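EDD domain protein, DegV family (Ruminococcus gnavus, PDB 3JR7) is of unknown function but probably binds lipids such as fatty acids. Local coordinates at residues A[96-106]-A[129-139]; A[244-254]-A[271-281]. All coordinates share one frame; numbering follows the deposited sequence.

Contact 1 of 2, residues A[96-106]-A[129-139]. With PO4 (phosphate ion), chain D.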
# COMPACT_ATOMS: atom_id res chain seq x y z
N ALA A 96 23.62 4.26 5.48
CA ALA A 96 23.35 3.18 4.53
C ALA A 96 23.82 3.61 3.15
O ALA A 96 23.51 4.72 2.69
CB ALA A 96 21.83 2.79 4.47
N GLU A 97 24.52 2.72 2.48
CA GLU A 97 25.00 3.03 1.14
C GLU A 97 23.86 3.08 0.12
O GLU A 97 23.85 3.93 -0.77
CB GLU A 97 26.00 1.94 0.71
CG GLU A 97 26.53 2.07 -0.70
CD GLU A 97 27.47 0.97 -1.06
OE1 GLU A 97 27.25 -0.20 -0.63
OE2 GLU A 97 28.43 1.25 -1.78
N ARG A 98 22.92 2.15 0.24
CA ARG A 98 21.88 2.00 -0.76
C ARG A 98 20.53 2.36 -0.16
O ARG A 98 20.13 1.80 0.86
CB ARG A 98 21.88 0.57 -1.30
CG ARG A 98 23.25 0.13 -1.81
CD ARG A 98 23.28 -1.27 -2.38
NE ARG A 98 23.08 -2.28 -1.37
CZ ARG A 98 24.00 -2.67 -0.45
NH1 ARG A 98 25.21 -2.07 -0.38
NH2 ARG A 98 23.69 -3.66 0.41
N ILE A 99 19.82 3.28 -0.80
CA ILE A 99 18.51 3.72 -0.36
C ILE A 99 17.43 3.34 -1.37
O ILE A 99 17.50 3.69 -2.55
CB ILE A 99 18.46 5.23 -0.16
CG1 ILE A 99 19.61 5.67 0.78
CG2 ILE A 99 17.05 5.65 0.39
CD1 ILE A 99 19.49 5.15 2.25
N TYR A 100 16.42 2.62 -0.89
CA TYR A 100 15.29 2.17 -1.72
C TYR A 100 14.06 2.82 -1.14
O TYR A 100 13.84 2.72 0.04
CB TYR A 100 15.15 0.65 -1.66
CG TYR A 100 16.36 -0.12 -2.09
CD1 TYR A 100 16.66 -0.27 -3.45
CD2 TYR A 100 17.19 -0.73 -1.16
CE1 TYR A 100 17.79 -0.95 -3.86
CE2 TYR A 100 18.33 -1.46 -1.57
CZ TYR A 100 18.61 -1.56 -2.92
OH TYR A 100 19.69 -2.26 -3.35
N VAL A 101 13.27 3.49 -1.95
CA VAL A 101 12.08 4.19 -1.46
C VAL A 101 10.85 3.56 -2.13
O VAL A 101 10.85 3.34 -3.36
CB VAL A 101 12.17 5.70 -1.77
CG1 VAL A 101 11.07 6.51 -1.00
CG2 VAL A 101 13.56 6.25 -1.46
N VAL A 102 9.82 3.26 -1.35
CA VAL A 102 8.60 2.65 -1.88
C VAL A 102 7.43 3.54 -1.55
O VAL A 102 7.24 3.87 -0.38
CB VAL A 102 8.35 1.28 -1.27
CG1 VAL A 102 7.02 0.66 -1.90
CG2 VAL A 102 9.57 0.37 -1.51
N THR A 103 6.69 3.97 -2.56
CA THR A 103 5.60 4.91 -2.40
C THR A 103 4.31 4.41 -2.96
O THR A 103 4.27 3.51 -3.80
CB THR A 103 5.88 6.30 -3.08
OG1 THR A 103 5.78 6.20 -4.50
CG2 THR A 103 7.26 6.86 -2.68
N LEU A 104 3.23 5.02 -2.47
CA LEU A 104 1.93 5.00 -3.12
C LEU A 104 2.04 5.23 -4.63
O LEU A 104 2.90 5.97 -5.09
CB LEU A 104 1.07 6.13 -2.54
CG LEU A 104 0.33 5.90 -1.23
CD1 LEU A 104 0.11 7.27 -0.52
CD2 LEU A 104 -0.97 5.16 -1.48
N SER A 105 1.12 4.64 -5.37
CA SER A 105 0.93 4.95 -6.77
C SER A 105 1.01 6.43 -7.07
O SER A 105 0.30 7.29 -6.45
CB SER A 105 -0.44 4.46 -7.26
OG SER A 105 -0.64 4.90 -8.61
N ALA A 106 1.83 6.74 -8.08
CA ALA A 106 1.97 8.13 -8.53
C ALA A 106 0.65 8.65 -9.05
O ALA A 106 0.44 9.85 -9.09
CB ALA A 106 3.07 8.27 -9.59
N LYS A 129 24.30 9.66 -4.54
CA LYS A 129 24.11 8.48 -3.69
C LYS A 129 23.23 7.53 -4.46
O LYS A 129 22.46 7.96 -5.32
CB LYS A 129 23.47 8.88 -2.35
CG LYS A 129 23.46 7.76 -1.30
CD LYS A 129 22.90 8.18 0.07
CE LYS A 129 23.33 7.18 1.11
NZ LYS A 129 22.63 7.29 2.37
N GLN A 130 23.34 6.23 -4.15
CA GLN A 130 22.48 5.25 -4.75
C GLN A 130 21.14 5.33 -4.05
O GLN A 130 20.95 4.75 -2.98
CB GLN A 130 23.09 3.85 -4.67
CG GLN A 130 24.27 3.62 -5.67
CD GLN A 130 25.13 2.40 -5.28
OE1 GLN A 130 25.49 2.24 -4.14
NE2 GLN A 130 25.41 1.56 -6.23
N ILE A 131 20.21 6.06 -4.66
CA ILE A 131 18.85 6.21 -4.20
C ILE A 131 17.90 5.90 -5.36
O ILE A 131 18.01 6.46 -6.45
CB ILE A 131 18.57 7.66 -3.77
CG1 ILE A 131 19.56 8.10 -2.69
CG2 ILE A 131 17.12 7.78 -3.24
CD1 ILE A 131 19.59 9.63 -2.47
N HIS A 132 16.97 4.99 -5.13
CA HIS A 132 15.96 4.67 -6.12
C HIS A 132 14.58 4.73 -5.52
O HIS A 132 14.32 4.12 -4.47
CB HIS A 132 16.19 3.29 -6.77
CG HIS A 132 15.24 3.02 -7.88
ND1 HIS A 132 15.46 3.48 -9.16
CD2 HIS A 132 14.00 2.47 -7.89
CE1 HIS A 132 14.42 3.16 -9.92
NE2 HIS A 132 13.52 2.55 -9.17
N VAL A 133 13.69 5.46 -6.19
CA VAL A 133 12.30 5.58 -5.77
C VAL A 133 11.41 4.61 -6.63
O VAL A 133 11.36 4.75 -7.87
CB VAL A 133 11.79 7.01 -5.91
CG1 VAL A 133 10.34 7.09 -5.44
CG2 VAL A 133 12.67 7.99 -5.10
N PHE A 134 10.75 3.65 -5.99
CA PHE A 134 9.83 2.72 -6.66
C PHE A 134 8.39 3.29 -6.56
O PHE A 134 7.87 3.52 -5.47
CB PHE A 134 9.86 1.32 -6.04
CG PHE A 134 11.17 0.62 -6.11
CD1 PHE A 134 11.57 -0.01 -7.28
CD2 PHE A 134 11.99 0.54 -5.00
CE1 PHE A 134 12.81 -0.66 -7.35
CE2 PHE A 134 13.20 -0.10 -5.04
CZ PHE A 134 13.62 -0.71 -6.22
N ASN A 135 7.79 3.60 -7.68
CA ASN A 135 6.38 3.91 -7.73
C ASN A 135 5.70 2.55 -7.63
O ASN A 135 5.76 1.78 -8.56
CB ASN A 135 6.07 4.55 -9.09
CG ASN A 135 4.60 4.67 -9.39
OD1 ASN A 135 3.75 4.43 -8.53
ND2 ASN A 135 4.28 5.07 -10.63
N SER A 136 5.01 2.26 -6.54
CA SER A 136 4.38 0.96 -6.37
C SER A 136 3.27 0.67 -7.37
O SER A 136 3.00 -0.44 -7.55
CB SER A 136 3.75 0.79 -4.98
OG SER A 136 2.65 1.64 -4.78
N ARG A 137 2.65 1.69 -7.97
CA ARG A 137 1.41 1.55 -8.74
C ARG A 137 0.29 0.86 -7.92
O ARG A 137 -0.55 0.15 -8.47
CB ARG A 137 1.69 0.85 -10.07
CG ARG A 137 2.63 1.74 -11.00
CD ARG A 137 3.50 0.92 -11.97
NE ARG A 137 4.46 1.80 -12.65
CZ ARG A 137 5.74 2.07 -12.28
NH1 ARG A 137 6.37 1.51 -11.22
NH2 ARG A 137 6.46 2.94 -13.03
N SER A 138 0.32 1.08 -6.61
CA SER A 138 -0.49 0.37 -5.66
C SER A 138 -0.62 1.21 -4.39
O SER A 138 -0.44 2.43 -4.43
CB SER A 138 0.11 -1.05 -5.41
OG SER A 138 -0.71 -1.88 -4.52
N ALA A 139 -0.94 0.55 -3.27
CA ALA A 139 -1.16 1.19 -1.98
C ALA A 139 -1.05 0.09 -0.95
O ALA A 139 -1.07 -1.10 -1.27
CB ALA A 139 -2.56 1.81 -1.92
P PO4 D . 26.59 -1.89 -5.88
O1 PO4 D . 26.65 -0.92 -4.67
O2 PO4 D . 25.41 -2.80 -5.69
O3 PO4 D . 26.37 -1.14 -7.16
O4 PO4 D . 27.87 -2.69 -6.09
O HOH W 1 25.49 5.11 -2.48
O HOH W 2 1.47 5.42 -11.21
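Asn135 OD1 is held by two backbone amides that reach it from opposite faces of the carboxamide: Ala106 N across the contact, at 3.0 Å, and Arg137 N two residues on, which makes an Asx turn. Both donors stand well out of the amide plane, Ala106 N by 49°, so neither sits on a lone pair. The amide nitrogen ND2 donates to a water. One step further, Thr103 O also takes two donors, Ser136 N and Ser136 OG; the hydroxyl, at 2.7 Å, lies in the carbonyl plane on a lone pair. With chi1 at 68°, Ser136 OG falls between its own N and carbonyl carbon, which turns it back to the end of strand 98-103. Ser105 N closes this end by donating to Ser138 O.

Upstream, strands 98-103 and 130-135 pair in parallel, their axes 4.6 Å apart, as the two strands of a right-handed beta-alpha-beta crossover through helix 111-126. Tyr100 and Phe134 lie side by side, and Tyr100 CD1 meets Phe134 CE2 at 3.8 Å beneath helix 160-173; the Tyr100 hydroxyl bonds to Glu154. On the other face Val101 CB packs against Val133 CG2 at 4.1 Å. At the start, the extended chain of Lys129 carries NZ to Ala96 O (2.7 Å), and Tyr92 O is its second acceptor. Gln130 NE2 binds a phosphate, probably from the crystallisation liquor.

Parallel pairing thus gives way at the C-terminal strand ends to a mix of main-chain and side-chain bonds that hold the turn leading into Ser138 and Ala139, which line the pocket occupied by a polyether.

Contact 2 of 2, residues A[244-254]-A[271-281]; sequences AGDKILAIAHC and FAVKSSFIVDT
Phe277 turns its ring face to Ala250 and its edge to Ile248 across two parallel strands, 248-253 and 275-280, which helix 257-270 links as a beta-alpha-beta unit. The Ala250 methyl makes a CH-pi contact, CB lying 4.0 Å from the ring centroid and 29° off its normal, while Ile248 CG2 meets CE2 near the ring plane at 3.8 Å. A chi1 of 65° places the Phe277 ring between its own N and carbonyl carbon and brings it over the neighbouring strand. On the opposite face of the sheet, Leu249 and Phe271 cross at about a right angle, Leu249 CD1 touching the ring edge at CZ (3.7 Å).

His253 crosses Ile278 in a similar way, with CG2 of Ile278 at the imidazole edge, 3.6 Å from ND1. Asp280 runs alongside the same ring, its carboxylate plane turned 60° from it. Were His253 replaced by an alanine, the Ile278 methyl would probably lose this neighbour and a gap open beside Asp280. Backbone bonds alternate along the pair from Leu249 N to Thr281 N, and just before the strands begin to pair, Lys274 N donates to Lys247 O at 2.8 Å.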
# COMPACT_ATOMS: atom_id res chain seq x y z
N ALA A 244 2.11 -18.40 -8.81
CA ALA A 244 1.72 -18.04 -7.43
C ALA A 244 2.62 -18.69 -6.39
O ALA A 244 2.78 -18.16 -5.29
CB ALA A 244 0.25 -18.41 -7.17
N GLY A 245 3.20 -19.83 -6.73
CA GLY A 245 4.12 -20.51 -5.85
C GLY A 245 5.37 -19.69 -5.56
O GLY A 245 6.02 -19.90 -4.56
N ASP A 246 5.69 -18.74 -6.43
CA ASP A 246 6.84 -17.86 -6.20
C ASP A 246 6.47 -16.64 -5.36
O ASP A 246 7.34 -15.78 -5.09
CB ASP A 246 7.41 -17.36 -7.54
CG ASP A 246 7.88 -18.48 -8.46
OD1 ASP A 246 8.32 -19.53 -7.92
OD2 ASP A 246 7.81 -18.30 -9.71
N LYS A 247 5.20 -16.51 -4.95
CA LYS A 247 4.74 -15.23 -4.47
C LYS A 247 4.18 -15.28 -3.06
O LYS A 247 3.68 -16.30 -2.60
CB LYS A 247 3.71 -14.64 -5.45
CG LYS A 247 4.30 -14.61 -6.84
CD LYS A 247 3.46 -13.97 -7.86
CE LYS A 247 4.29 -13.77 -9.14
NZ LYS A 247 3.43 -13.26 -10.25
N ILE A 248 4.28 -14.14 -2.38
CA ILE A 248 3.70 -13.96 -1.08
C ILE A 248 2.39 -13.19 -1.31
O ILE A 248 2.33 -12.24 -2.09
CB ILE A 248 4.66 -13.18 -0.15
CG1 ILE A 248 5.98 -13.95 -0.01
CG2 ILE A 248 4.00 -12.91 1.18
CD1 ILE A 248 6.98 -13.34 1.05
N LEU A 249 1.31 -13.65 -0.67
CA LEU A 249 0.05 -12.97 -0.77
C LEU A 249 -0.18 -12.17 0.51
O LEU A 249 0.06 -12.64 1.60
CB LEU A 249 -1.08 -13.98 -1.02
CG LEU A 249 -2.44 -13.30 -1.21
CD1 LEU A 249 -3.20 -13.90 -2.43
CD2 LEU A 249 -3.20 -13.40 0.08
N ALA A 250 -0.64 -10.94 0.35
CA ALA A 250 -0.87 -10.07 1.48
C ALA A 250 -2.30 -9.62 1.51
O ALA A 250 -2.91 -9.33 0.46
CB ALA A 250 0.10 -8.84 1.46
N ILE A 251 -2.82 -9.54 2.72
CA ILE A 251 -4.17 -9.05 2.97
C ILE A 251 -4.16 -7.97 4.06
O ILE A 251 -3.67 -8.20 5.15
CB ILE A 251 -5.13 -10.18 3.39
CG1 ILE A 251 -5.21 -11.25 2.31
CG2 ILE A 251 -6.53 -9.65 3.67
CD1 ILE A 251 -5.67 -12.59 2.84
N ALA A 252 -4.69 -6.80 3.77
CA ALA A 252 -4.89 -5.81 4.79
C ALA A 252 -6.38 -5.65 5.01
O ALA A 252 -7.17 -5.71 4.06
CB ALA A 252 -4.27 -4.47 4.39
N HIS A 253 -6.76 -5.45 6.27
CA HIS A 253 -8.16 -5.28 6.64
C HIS A 253 -8.28 -4.11 7.59
O HIS A 253 -7.34 -3.80 8.34
CB HIS A 253 -8.72 -6.56 7.29
CG HIS A 253 -8.25 -6.75 8.69
ND1 HIS A 253 -7.07 -7.38 9.01
CD2 HIS A 253 -8.79 -6.35 9.87
CE1 HIS A 253 -6.91 -7.39 10.33
NE2 HIS A 253 -7.93 -6.76 10.87
N CYS A 254 -9.41 -3.42 7.49
CA CYS A 254 -9.71 -2.33 8.40
C CYS A 254 -10.80 -2.76 9.38
O CYS A 254 -11.98 -2.68 9.05
CB CYS A 254 -10.19 -1.11 7.61
SG CYS A 254 -10.45 0.33 8.67
N PHE A 271 -5.63 -21.19 -5.36
CA PHE A 271 -4.22 -21.32 -5.78
C PHE A 271 -3.29 -21.39 -4.59
O PHE A 271 -3.61 -20.93 -3.49
CB PHE A 271 -3.78 -20.16 -6.70
CG PHE A 271 -4.02 -18.77 -6.13
CD1 PHE A 271 -3.04 -18.13 -5.36
CD2 PHE A 271 -5.21 -18.12 -6.38
CE1 PHE A 271 -3.24 -16.84 -4.85
CE2 PHE A 271 -5.44 -16.83 -5.89
CZ PHE A 271 -4.46 -16.20 -5.10
N ALA A 272 -2.11 -21.93 -4.82
CA ALA A 272 -1.12 -22.12 -3.76
C ALA A 272 -0.09 -20.99 -3.84
O ALA A 272 0.47 -20.72 -4.90
CB ALA A 272 -0.42 -23.52 -3.94
N VAL A 273 0.21 -20.35 -2.73
CA VAL A 273 1.21 -19.29 -2.70
C VAL A 273 2.36 -19.72 -1.84
O VAL A 273 2.24 -20.70 -1.15
CB VAL A 273 0.66 -18.01 -2.07
CG1 VAL A 273 -0.30 -17.34 -3.02
CG2 VAL A 273 0.04 -18.32 -0.71
N LYS A 274 3.46 -18.98 -1.86
CA LYS A 274 4.61 -19.34 -1.07
C LYS A 274 4.24 -19.21 0.37
O LYS A 274 4.56 -20.08 1.19
CB LYS A 274 5.77 -18.41 -1.39
CG LYS A 274 7.07 -18.77 -0.63
CD LYS A 274 8.04 -17.56 -0.56
CE LYS A 274 8.69 -17.27 -1.89
NZ LYS A 274 9.03 -15.79 -2.01
N SER A 275 3.56 -18.11 0.69
CA SER A 275 3.07 -17.83 2.01
C SER A 275 2.12 -16.64 1.92
O SER A 275 2.03 -15.97 0.87
CB SER A 275 4.23 -17.48 2.98
OG SER A 275 4.92 -16.31 2.57
N SER A 276 1.43 -16.38 3.01
CA SER A 276 0.59 -15.19 3.08
C SER A 276 0.56 -14.60 4.48
O SER A 276 0.89 -15.26 5.48
CB SER A 276 -0.84 -15.51 2.61
OG SER A 276 -1.50 -16.37 3.55
N PHE A 277 0.15 -13.35 4.55
CA PHE A 277 -0.04 -12.75 5.80
C PHE A 277 -1.13 -11.72 5.76
O PHE A 277 -1.50 -11.23 4.69
CB PHE A 277 1.27 -12.13 6.28
CG PHE A 277 1.75 -11.00 5.43
CD1 PHE A 277 1.31 -9.70 5.67
CD2 PHE A 277 2.66 -11.22 4.41
CE1 PHE A 277 1.76 -8.64 4.89
CE2 PHE A 277 3.15 -10.13 3.63
CZ PHE A 277 2.68 -8.87 3.87
N ILE A 278 -1.63 -11.39 6.97
CA ILE A 278 -2.70 -10.43 7.18
C ILE A 278 -2.22 -9.32 8.08
O ILE A 278 -1.52 -9.59 9.09
CB ILE A 278 -3.93 -11.13 7.85
CG1 ILE A 278 -4.54 -12.21 6.93
CG2 ILE A 278 -4.96 -10.13 8.23
CD1 ILE A 278 -5.66 -13.05 7.59
N VAL A 279 -2.56 -8.09 7.76
CA VAL A 279 -2.21 -6.92 8.59
C VAL A 279 -3.37 -5.98 8.75
O VAL A 279 -4.27 -5.93 7.89
CB VAL A 279 -1.07 -6.06 8.01
CG1 VAL A 279 0.17 -6.77 8.16
CG2 VAL A 279 -1.36 -5.63 6.52
N ASP A 280 -3.32 -5.21 9.83
CA ASP A 280 -4.24 -4.11 10.06
C ASP A 280 -3.84 -2.97 9.18
O ASP A 280 -2.65 -2.70 9.01
CB ASP A 280 -4.22 -3.65 11.52
CG ASP A 280 -4.76 -4.71 12.46
OD1 ASP A 280 -5.98 -4.89 12.47
OD2 ASP A 280 -3.96 -5.40 13.10
N THR A 281 -4.83 -2.28 8.65
CA THR A 281 -4.56 -1.14 7.79
C THR A 281 -3.83 0.02 8.53
O THR A 281 -4.11 0.33 9.69
CB THR A 281 -5.83 -0.58 7.19
OG1 THR A 281 -6.83 -0.47 8.20
CG2 THR A 281 -6.35 -1.45 6.05
O HOH W 3 10.30 -14.86 -4.79

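How the contacts relate
Both contacts pair the parallel strands of a beta-alpha-beta unit, but in separate sheets, their centres about 21 Å apart and their nearest atoms about 7 Å apart. Contact 1 is the more buried, with 13 of 22 residues buried against 9 in contact 2. Its sheet has helices 85-92 and 111-126 on one face and 141-155 and 160-173 on the other. Contact 2 includes the outermost strand within the chain, 275-280, and has more exposed residues. Helix 141-155 touches both contacts, at Tyr100 and Val102 in one and Ile248 and Ala250 in the other. In contact 1 side-chain hydrogen bonds join the backbone ones near the strand ends; backbone bonds and ring packing dominate contact 2.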